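Local coordinates for Mlr3007 protein (Mesorhizobium loti, PDB 3QQM) that probably transfers amino groups between branched-chain amino acids and 2-oxoglutarate as a class-IV aminotransferase that uses pyridoxal 5'-phosphate, at residues T21-P26 with A67-T73; P89-L93 with L212-I216; T155-F161 with A203-G209. All blocks are in the same frame, centred on the assembly; numbering follows the deposited sequence.

Interaction 1. Residues T21-P26 with A67-T73. With EDO (1,2-ethanediol), chain X.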
loop_
_atom_site.group_PDB
_atom_site.type_symbol
_atom_site.label_atom_id
_atom_site.label_comp_id
_atom_site.label_asym_id
_atom_site.label_seq_id
_atom_site.Cartn_x
_atom_site.Cartn_y
_atom_site.Cartn_z
ATOM N N THR A 21 -5.124 3.662 -4.594
ATOM C CA THR A 21 -6.275 2.947 -4.108
ATOM C C THR A 21 -6.704 3.646 -2.834
ATOM O O THR A 21 -5.975 3.653 -1.831
ATOM C CB THR A 21 -5.947 1.470 -3.866
ATOM O OG1 THR A 21 -5.482 0.900 -5.087
ATOM C CG2 THR A 21 -7.175 0.703 -3.374
HETATM N N MSE A 22 -7.919 4.181 -2.869
HETATM C CA MSE A 22 -8.446 4.970 -1.787
HETATM C C MSE A 22 -9.842 4.553 -1.319
HETATM O O MSE A 22 -10.588 3.871 -2.045
HETATM C CB MSE A 22 -8.557 6.420 -2.283
HETATM C CG MSE A 22 -7.284 6.962 -2.951
HETATM SE SE MSE A 22 -7.491 8.741 -3.692
HETATM C CE MSE A 22 -8.843 8.393 -5.042
ATOM N N ARG A 23 -10.201 5.024 -0.125
ATOM C CA ARG A 23 -11.518 4.788 0.419
ATOM C C ARG A 23 -12.286 6.081 0.358
ATOM O O ARG A 23 -11.891 7.077 0.976
ATOM C CB ARG A 23 -11.460 4.363 1.873
ATOM C CG ARG A 23 -12.804 3.850 2.387
ATOM C CD ARG A 23 -12.926 3.865 3.912
ATOM N NE ARG A 23 -11.823 3.200 4.592
ATOM C CZ ARG A 23 -11.673 3.149 5.920
ATOM N NH1 ARG A 23 -12.585 3.702 6.732
ATOM N NH2 ARG A 23 -10.602 2.546 6.439
ATOM N N TRP A 24 -13.355 6.094 -0.413
ATOM C CA TRP A 24 -14.230 7.262 -0.487
ATOM C C TRP A 24 -15.289 7.102 0.587
ATOM O O TRP A 24 -15.815 6.018 0.772
ATOM C CB TRP A 24 -14.924 7.338 -1.823
ATOM C CG TRP A 24 -15.806 8.537 -2.003
ATOM C CD1 TRP A 24 -15.445 9.739 -2.526
ATOM C CD2 TRP A 24 -17.200 8.628 -1.725
ATOM N NE1 TRP A 24 -16.524 10.560 -2.612
ATOM C CE2 TRP A 24 -17.616 9.915 -2.116
ATOM C CE3 TRP A 24 -18.141 7.747 -1.210
ATOM C CZ2 TRP A 24 -18.933 10.355 -1.983
ATOM C CZ3 TRP A 24 -19.459 8.185 -1.084
ATOM C CH2 TRP A 24 -19.837 9.471 -1.478
ATOM N N GLN A 25 -15.608 8.185 1.277
ATOM C CA GLN A 25 -16.611 8.147 2.319
ATOM C C GLN A 25 -17.604 9.269 2.092
ATOM O O GLN A 25 -17.211 10.355 1.670
ATOM C CB GLN A 25 -15.964 8.270 3.709
ATOM C CG GLN A 25 -15.157 7.047 4.094
ATOM C CD GLN A 25 -14.511 7.146 5.473
ATOM O OE1 GLN A 25 -13.837 8.126 5.795
ATOM N NE2 GLN A 25 -14.689 6.105 6.276
ATOM N N PRO A 26 -18.896 8.999 2.351
ATOM C CA PRO A 26 -19.938 9.999 2.209
ATOM C C PRO A 26 -19.610 11.281 2.966
ATOM O O PRO A 26 -19.204 11.228 4.129
ATOM C CB PRO A 26 -21.182 9.330 2.844
ATOM C CG PRO A 26 -20.946 7.899 2.809
ATOM C CD PRO A 26 -19.431 7.686 2.736
ATOM N N ALA A 67 -22.606 7.921 -5.479
ATOM C CA ALA A 67 -22.182 6.982 -4.472
ATOM C C ALA A 67 -22.910 7.301 -3.148
ATOM O O ALA A 67 -22.951 8.439 -2.717
ATOM C CB ALA A 67 -20.712 7.033 -4.314
ATOM N N ARG A 68 -23.501 6.281 -2.531
ATOM C CA ARG A 68 -24.274 6.462 -1.304
ATOM C C ARG A 68 -23.551 5.941 -0.068
ATOM O O ARG A 68 -23.874 6.350 1.063
ATOM C CB ARG A 68 -25.619 5.745 -1.421
ATOM C CG ARG A 68 -26.477 6.159 -2.609
ATOM C CD ARG A 68 -27.871 5.451 -2.575
ATOM N NE ARG A 68 -27.811 3.974 -2.611
ATOM C CZ ARG A 68 -27.678 3.239 -3.719
ATOM N NH1 ARG A 68 -27.510 3.825 -4.890
ATOM N NH2 ARG A 68 -27.651 1.916 -3.650
ATOM N N THR A 69 -22.619 5.011 -0.269
ATOM C CA THR A 69 -21.831 4.438 0.834
ATOM C C THR A 69 -20.350 4.383 0.463
ATOM O O THR A 69 -19.980 4.635 -0.702
ATOM C CB THR A 69 -22.292 3.016 1.177
ATOM O OG1 THR A 69 -22.217 2.204 0.003
ATOM C CG2 THR A 69 -23.728 3.012 1.685
ATOM N N ALA A 70 -19.511 4.053 1.455
ATOM C CA ALA A 70 -18.056 3.952 1.268
ATOM C C ALA A 70 -17.701 3.131 0.018
ATOM O O ALA A 70 -18.290 2.102 -0.228
ATOM C CB ALA A 70 -17.396 3.351 2.509
HETATM N N MSE A 71 -16.739 3.608 -0.760
HETATM C CA MSE A 71 -16.327 2.922 -1.983
HETATM C C MSE A 71 -14.821 2.730 -2.054
HETATM O O MSE A 71 -14.071 3.602 -1.622
HETATM C CB MSE A 71 -16.719 3.767 -3.208
HETATM C CG MSE A 71 -18.182 4.232 -3.256
HETATM SE SE MSE A 71 -19.491 2.795 -3.543
HETATM C CE MSE A 71 -19.026 2.353 -5.346
ATOM N N ARG A 72 -14.381 1.579 -2.564
ATOM C CA ARG A 72 -12.970 1.342 -2.819
ATOM C C ARG A 72 -12.821 1.942 -4.190
ATOM O O ARG A 72 -13.604 1.636 -5.102
ATOM C CB ARG A 72 -12.626 -0.135 -2.868
ATOM C CG ARG A 72 -11.175 -0.430 -3.263
ATOM C CD ARG A 72 -10.885 -1.910 -3.357
ATOM N NE ARG A 72 -9.535 -2.153 -3.898
ATOM C CZ ARG A 72 -9.241 -2.221 -5.212
ATOM N NH1 ARG A 72 -10.204 -2.054 -6.124
ATOM N NH2 ARG A 72 -7.981 -2.431 -5.625
ATOM N N THR A 73 -11.869 2.851 -4.326
ATOM C CA THR A 73 -11.654 3.544 -5.557
ATOM C C THR A 73 -10.252 3.342 -6.072
ATOM O O THR A 73 -9.302 3.601 -5.364
ATOM C CB THR A 73 -11.866 5.036 -5.343
ATOM O OG1 THR A 73 -13.182 5.253 -4.796
ATOM C CG2 THR A 73 -11.683 5.805 -6.668
HETATM C C1 EDO X . -23.676 2.123 -5.056
HETATM O O1 EDO X . -22.271 2.092 -5.319
HETATM C C2 EDO X . -24.009 3.325 -4.182
HETATM O O2 EDO X . -23.087 3.385 -3.086
#
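The end of strand 17-25 pairs antiparallel with the start of strand 71-78, and the backbone amides and carbonyls of M22, W24, M71 and T73 satisfy one another. At the M22-T73 hydrogen-bonded pair, M22 N donates to T73 O at 2.9 Å, and T73 N donates back to M22 O at 2.8 Å. At the W24-M71 pair, W24 N reaches M71 O at 2.9 Å, and M71 N reaches W24 O at 3.0 Å. R23 and R72 form the non-hydrogen-bonded pair between them. Their backbones bond outward instead, R23 with L31 and R72 with Q88 of strand 83-89. The side chain of R23 also finds its acceptor elsewhere: its NE donates to the carbonyl of L212. CA-H...O contacts supplement the ladder. The closest runs from A70 CA to W24 O at 3.1 Å.

The W24 ring reaches past the end of the pairing to the 67-70 turn. A67 CB sits over the six-membered ring, 4.0 Å from its centroid, in a CH-pi contact. F30 meets the same indole edge-to-face. M22 and M71 are selenomethionines. With W24 and T73 they project to one face, where helix 53-64 packs on them through L60 and L64. A 1,2-ethanediol, probably from the crystallisation liquor, accepts hydrogen bonds at its O2 from R68 N (3.0 Å) and T69 N (3.3 Å). The arrangement is an antiparallel pair at the centre of a four-stranded sheet with a helix against one face, in the N-terminal part of the class-IV aminotransferase fold.

Interaction 2. Residues P89-L93 with L212-I216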
loop_
_atom_site.group_PDB
_atom_site.type_symbol
_atom_site.label_atom_id
_atom_site.label_comp_id
_atom_site.label_asym_id
_atom_site.label_seq_id
_atom_site.Cartn_x
_atom_site.Cartn_y
_atom_site.Cartn_z
ATOM N N PRO A 89 -18.268 -0.847 -3.952
ATOM C CA PRO A 89 -18.493 -0.747 -2.510
ATOM C C PRO A 89 -17.344 -1.260 -1.649
ATOM O O PRO A 89 -16.820 -2.331 -1.893
ATOM C CB PRO A 89 -19.751 -1.613 -2.286
ATOM C CG PRO A 89 -20.434 -1.624 -3.561
ATOM C CD PRO A 89 -19.353 -1.577 -4.617
ATOM N N TYR A 90 -16.951 -0.470 -0.658
ATOM C CA TYR A 90 -15.906 -0.868 0.273
ATOM C C TYR A 90 -16.481 -1.910 1.225
ATOM O O TYR A 90 -17.594 -1.758 1.719
ATOM C CB TYR A 90 -15.385 0.342 1.039
ATOM C CG TYR A 90 -14.473 0.016 2.214
ATOM C CD1 TYR A 90 -13.301 -0.715 2.034
ATOM C CD2 TYR A 90 -14.748 0.502 3.495
ATOM C CE1 TYR A 90 -12.447 -0.998 3.114
ATOM C CE2 TYR A 90 -13.891 0.229 4.573
ATOM C CZ TYR A 90 -12.752 -0.518 4.371
ATOM O OH TYR A 90 -11.900 -0.793 5.416
ATOM N N GLU A 91 -15.737 -2.990 1.447
ATOM C CA GLU A 91 -16.202 -4.062 2.344
ATOM C C GLU A 91 -15.298 -4.072 3.545
ATOM O O GLU A 91 -14.282 -4.721 3.548
ATOM C CB GLU A 91 -16.179 -5.402 1.606
ATOM C CG GLU A 91 -17.058 -5.418 0.314
ATOM C CD GLU A 91 -16.954 -6.747 -0.454
ATOM O OE1 GLU A 91 -15.922 -7.465 -0.286
ATOM O OE2 GLU A 91 -17.896 -7.074 -1.219
ATOM N N PRO A 92 -15.662 -3.353 4.586
ATOM C CA PRO A 92 -14.703 -3.341 5.684
ATOM C C PRO A 92 -14.501 -4.691 6.348
ATOM O O PRO A 92 -15.350 -5.580 6.224
ATOM C CB PRO A 92 -15.332 -2.363 6.676
ATOM C CG PRO A 92 -16.825 -2.466 6.423
ATOM C CD PRO A 92 -17.010 -2.913 5.001
ATOM N N LEU A 93 -13.350 -4.854 7.003
ATOM C CA LEU A 93 -13.074 -6.068 7.756
ATOM C C LEU A 93 -13.807 -5.954 9.084
ATOM O O LEU A 93 -13.954 -4.840 9.621
ATOM C CB LEU A 93 -11.577 -6.224 8.059
ATOM C CG LEU A 93 -10.559 -6.352 6.911
ATOM C CD1 LEU A 93 -9.173 -6.453 7.494
ATOM C CD2 LEU A 93 -10.846 -7.551 6.026
ATOM N N LEU A 212 -6.590 2.360 2.311
ATOM C CA LEU A 212 -7.912 1.847 2.113
ATOM C C LEU A 212 -8.518 1.269 3.389
ATOM O O LEU A 212 -9.638 1.606 3.739
ATOM C CB LEU A 212 -7.913 0.771 1.029
ATOM C CG LEU A 212 -9.255 0.081 0.811
ATOM C CD1 LEU A 212 -10.351 1.120 0.431
ATOM C CD2 LEU A 212 -9.148 -1.089 -0.225
ATOM N N ARG A 213 -7.761 0.439 4.095
ATOM C CA ARG A 213 -8.313 -0.256 5.275
ATOM C C ARG A 213 -7.917 0.230 6.639
ATOM O O ARG A 213 -8.519 -0.195 7.604
ATOM C CB ARG A 213 -7.961 -1.750 5.206
ATOM C CG ARG A 213 -8.542 -2.436 4.022
ATOM C CD ARG A 213 -8.507 -3.949 4.129
ATOM N NE ARG A 213 -9.128 -4.570 2.945
ATOM C CZ ARG A 213 -10.430 -4.791 2.820
ATOM N NH1 ARG A 213 -11.273 -4.466 3.788
ATOM N NH2 ARG A 213 -10.900 -5.316 1.707
ATOM N N GLY A 214 -6.945 1.114 6.740
ATOM C CA GLY A 214 -6.469 1.534 8.055
ATOM C C GLY A 214 -5.610 0.396 8.623
ATOM O O GLY A 214 -5.170 -0.484 7.858
ATOM N N LEU A 215 -5.334 0.416 9.942
ATOM C CA LEU A 215 -4.549 -0.657 10.575
ATOM C C LEU A 215 -5.360 -1.926 10.748
ATOM O O LEU A 215 -6.548 -1.903 11.116
ATOM C CB LEU A 215 -4.001 -0.233 11.934
ATOM C CG LEU A 215 -2.882 0.798 11.904
ATOM C CD1 LEU A 215 -2.609 1.316 13.288
ATOM C CD2 LEU A 215 -1.610 0.192 11.261
ATOM N N ILE A 216 -4.701 -3.039 10.472
ATOM C CA ILE A 216 -5.285 -4.338 10.574
ATOM C C ILE A 216 -4.461 -5.153 11.570
ATOM O O ILE A 216 -3.267 -5.377 11.357
ATOM C CB ILE A 216 -5.273 -5.045 9.232
ATOM C CG1 ILE A 216 -5.955 -4.183 8.151
ATOM C CG2 ILE A 216 -5.957 -6.418 9.345
ATOM C CD1 ILE A 216 -5.709 -4.683 6.745
HETATM O O HOH W 1 -11.329 -3.037 6.305
#
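The connection after strand 83-89 packs on the turn and first residues of strand 214-220, with R213 at the centre. The contact lies between the two main sheets of the chain. R213 NH1 donates to E91 O at 3.0 Å, almost in line. The same nitrogen donates to a water at 2.9 Å. That water also accepts from L93 N at 2.8 Å and is hydrogen-bonded to Y90 OH at 2.5 Å. It therefore ties three residues of the contact together. L93 CD2 lies over one face of the R213 guanidinium.

Apolar contacts lie on both sides of this polar centre along the chain. Y90 CD1 meets L212 CD1 at 3.8 Å, and L93 CD1 meets I216 CG2 at 3.7 Å. W99 packs against both L93 and I216, and L212 O accepts from R23 NE. R213 and the water tie the connection between the two sheets to a turn of the mixed sheet, consistent with the two-domain build of class-IV aminotransferases.

Interaction 3. Residues T155-F161 with A203-G209. With EDO (1,2-ethanediol), chain V.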
loop_
_atom_site.group_PDB
_atom_site.type_symbol
_atom_site.label_atom_id
_atom_site.label_comp_id
_atom_site.label_asym_id
_atom_site.label_seq_id
_atom_site.Cartn_x
_atom_site.Cartn_y
_atom_site.Cartn_z
ATOM N N THR A 155 0.376 -3.791 1.844
ATOM C CA THR A 155 0.355 -3.067 3.096
ATOM C C THR A 155 1.749 -2.763 3.597
ATOM O O THR A 155 2.717 -3.337 3.128
ATOM C CB THR A 155 -0.293 -3.928 4.198
ATOM O OG1 THR A 155 0.370 -5.192 4.249
ATOM C CG2 THR A 155 -1.787 -4.189 3.947
ATOM N N ASN A 156 1.827 -1.805 4.524
ATOM C CA ASN A 156 3.043 -1.489 5.231
ATOM C C ASN A 156 2.891 -2.181 6.596
ATOM O O ASN A 156 1.774 -2.432 7.034
ATOM C CB ASN A 156 3.240 0.011 5.373
ATOM C CG ASN A 156 3.670 0.674 4.063
ATOM O OD1 ASN A 156 2.967 1.530 3.525
ATOM N ND2 ASN A 156 4.823 0.249 3.530
ATOM N N VAL A 157 4.015 -2.476 7.249
ATOM C CA VAL A 157 4.052 -3.194 8.527
ATOM C C VAL A 157 4.283 -2.253 9.690
ATOM O O VAL A 157 5.043 -1.309 9.585
ATOM C CB VAL A 157 5.186 -4.247 8.507
ATOM C CG1 VAL A 157 5.257 -5.016 9.843
ATOM C CG2 VAL A 157 4.996 -5.199 7.336
ATOM N N PHE A 158 3.631 -2.534 10.811
ATOM C CA PHE A 158 3.733 -1.706 12.004
ATOM C C PHE A 158 3.798 -2.636 13.191
ATOM O O PHE A 158 2.858 -3.427 13.435
ATOM C CB PHE A 158 2.524 -0.788 12.112
ATOM C CG PHE A 158 2.334 0.093 10.911
ATOM C CD1 PHE A 158 1.593 -0.343 9.834
ATOM C CD2 PHE A 158 2.889 1.351 10.868
ATOM C CE1 PHE A 158 1.418 0.443 8.739
ATOM C CE2 PHE A 158 2.745 2.137 9.777
ATOM C CZ PHE A 158 1.992 1.690 8.696
ATOM N N ALA A 159 4.913 -2.551 13.923
ATOM C CA ALA A 159 5.162 -3.422 15.050
ATOM C C ALA A 159 5.381 -2.642 16.336
ATOM O O ALA A 159 6.181 -1.700 16.388
ATOM C CB ALA A 159 6.358 -4.314 14.748
ATOM N N ASP A 160 4.666 -3.060 17.373
ATOM C CA ASP A 160 4.740 -2.453 18.691
ATOM C C ASP A 160 5.542 -3.375 19.570
ATOM O O ASP A 160 5.057 -4.442 19.955
ATOM C CB ASP A 160 3.335 -2.299 19.236
ATOM C CG ASP A 160 3.286 -1.621 20.613
ATOM O OD1 ASP A 160 4.332 -1.487 21.311
ATOM O OD2 ASP A 160 2.172 -1.212 20.971
ATOM N N PHE A 161 6.776 -2.983 19.887
ATOM C CA PHE A 161 7.645 -3.845 20.719
ATOM C C PHE A 161 7.425 -3.664 22.206
ATOM O O PHE A 161 8.224 -4.148 23.011
ATOM C CB PHE A 161 9.117 -3.677 20.347
ATOM C CG PHE A 161 9.424 -4.138 18.946
ATOM C CD1 PHE A 161 9.593 -5.501 18.671
ATOM C CD2 PHE A 161 9.523 -3.229 17.899
ATOM C CE1 PHE A 161 9.855 -5.937 17.389
ATOM C CE2 PHE A 161 9.798 -3.671 16.599
ATOM C CZ PHE A 161 9.959 -5.020 16.344
ATOM N N ALA A 203 7.253 -8.908 19.041
ATOM C CA ALA A 203 6.354 -7.762 19.071
ATOM C C ALA A 203 5.161 -8.049 19.983
ATOM O O ALA A 203 4.573 -9.121 19.928
ATOM C CB ALA A 203 5.882 -7.430 17.690
ATOM N N LYS A 204 4.824 -7.089 20.838
ATOM C CA LYS A 204 3.685 -7.222 21.738
ATOM C C LYS A 204 2.377 -7.033 20.957
ATOM O O LYS A 204 1.332 -7.545 21.345
ATOM C CB LYS A 204 3.758 -6.181 22.841
ATOM C CG LYS A 204 4.949 -6.271 23.725
ATOM C CD LYS A 204 4.907 -7.523 24.567
ATOM C CE LYS A 204 6.103 -7.597 25.485
ATOM N NZ LYS A 204 6.068 -8.831 26.341
ATOM N N ALA A 205 2.434 -6.230 19.901
ATOM C CA ALA A 205 1.276 -5.993 19.027
ATOM C C ALA A 205 1.824 -5.807 17.608
ATOM O O ALA A 205 2.944 -5.310 17.415
ATOM C CB ALA A 205 0.463 -4.800 19.476
ATOM N N LEU A 206 1.065 -6.265 16.627
ATOM C CA LEU A 206 1.497 -6.202 15.268
ATOM C C LEU A 206 0.330 -5.874 14.387
ATOM O O LEU A 206 -0.794 -6.319 14.648
ATOM C CB LEU A 206 2.091 -7.557 14.883
ATOM C CG LEU A 206 2.632 -7.709 13.470
ATOM C CD1 LEU A 206 3.722 -6.690 13.188
ATOM C CD2 LEU A 206 3.151 -9.122 13.275
ATOM N N PHE A 207 0.594 -5.068 13.361
ATOM C CA PHE A 207 -0.408 -4.670 12.407
ATOM C C PHE A 207 0.184 -4.558 11.025
ATOM O O PHE A 207 1.391 -4.424 10.861
ATOM C CB PHE A 207 -0.948 -3.251 12.710
ATOM C CG PHE A 207 -1.456 -3.056 14.107
ATOM C CD1 PHE A 207 -0.612 -2.669 15.106
ATOM C CD2 PHE A 207 -2.808 -3.189 14.399
ATOM C CE1 PHE A 207 -1.089 -2.468 16.385
ATOM C CE2 PHE A 207 -3.299 -2.994 15.678
ATOM C CZ PHE A 207 -2.448 -2.632 16.666
ATOM N N VAL A 208 -0.686 -4.601 10.028
ATOM C CA VAL A 208 -0.312 -4.309 8.647
ATOM C C VAL A 208 -1.377 -3.311 8.267
ATOM O O VAL A 208 -2.458 -3.316 8.849
ATOM C CB VAL A 208 -0.268 -5.523 7.703
ATOM C CG1 VAL A 208 0.971 -6.394 8.022
ATOM C CG2 VAL A 208 -1.571 -6.329 7.743
ATOM N N GLY A 209 -1.086 -2.404 7.359
ATOM C CA GLY A 209 -2.117 -1.444 6.974
ATOM C C GLY A 209 -1.895 -0.731 5.678
ATOM O O GLY A 209 -0.803 -0.808 5.089
HETATM C C1 EDO V . -2.309 -8.625 17.119
HETATM O O1 EDO V . -0.918 -8.743 17.443
HETATM C C2 EDO V . -2.932 -7.436 17.853
HETATM O O2 EDO V . -2.450 -6.182 17.333
#
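An antiparallel strand pair with a classic beta bulge joins strand 156-160 to strand 205-210 of the mixed sheet. On the other side of strand 156-160, A159 is backbone-bonded to A167 of strand 166-169. Three hydrogen-bonded pairs link 156-160 and 205-210. N156 N to G209 O and G209 N to N156 O are both 2.9 Å. F158 N to F207 O is 2.9 Å, and F207 N to F158 O is 2.8 Å. D160 N to A205 O is 2.8 Å, and A205 N to D160 O is longer at 3.2 Å. K204 N also approaches D160 O at 2.8 Å in a weak bond, so K204 and A205 together face D160 and make the bulge.

V157, A159, L206 and V208 point to one face. L206 CD1 lies 4.0 Å from V157 CG1 and 3.9 Å from A159 CB. N156, F158 and F207 point to the other face. There the F158 ring edge meets G209, with F158 CE1 4.0 Å from G209 N. F158 also packs on R181 and L184 of helix 179-186. A 1,2-ethanediol, probably from the crystallisation liquor, accepts from L206 N at its O1 (3.3 Å) and donates from its O2 to L206 O (3.2 Å); this O2 lies over the F207 ring. Such a bulged ladder belongs to the mixed sheet of the C-terminal domain of the class-IV aminotransferase fold.

Interaction 1 closes first along the chain. The segments of interaction 3 both fall between those of interaction 2. Interaction 1 belongs to the four-stranded antiparallel sheet, interaction 3 to the six-stranded mixed sheet. Their centres are about 25 Å apart and they do not touch. The centre of interaction 2 is about 10 Å from that of interaction 1 and about 16 Å from that of interaction 3. It touches both through probable hydrogen bonds: R23 NE to L212 O (2.8 Å) and A70 O to Y90 N (2.9 Å) on one side, I216 N to V208 O (2.8 Å) on the other. Interaction 2 thus joins the two sheets.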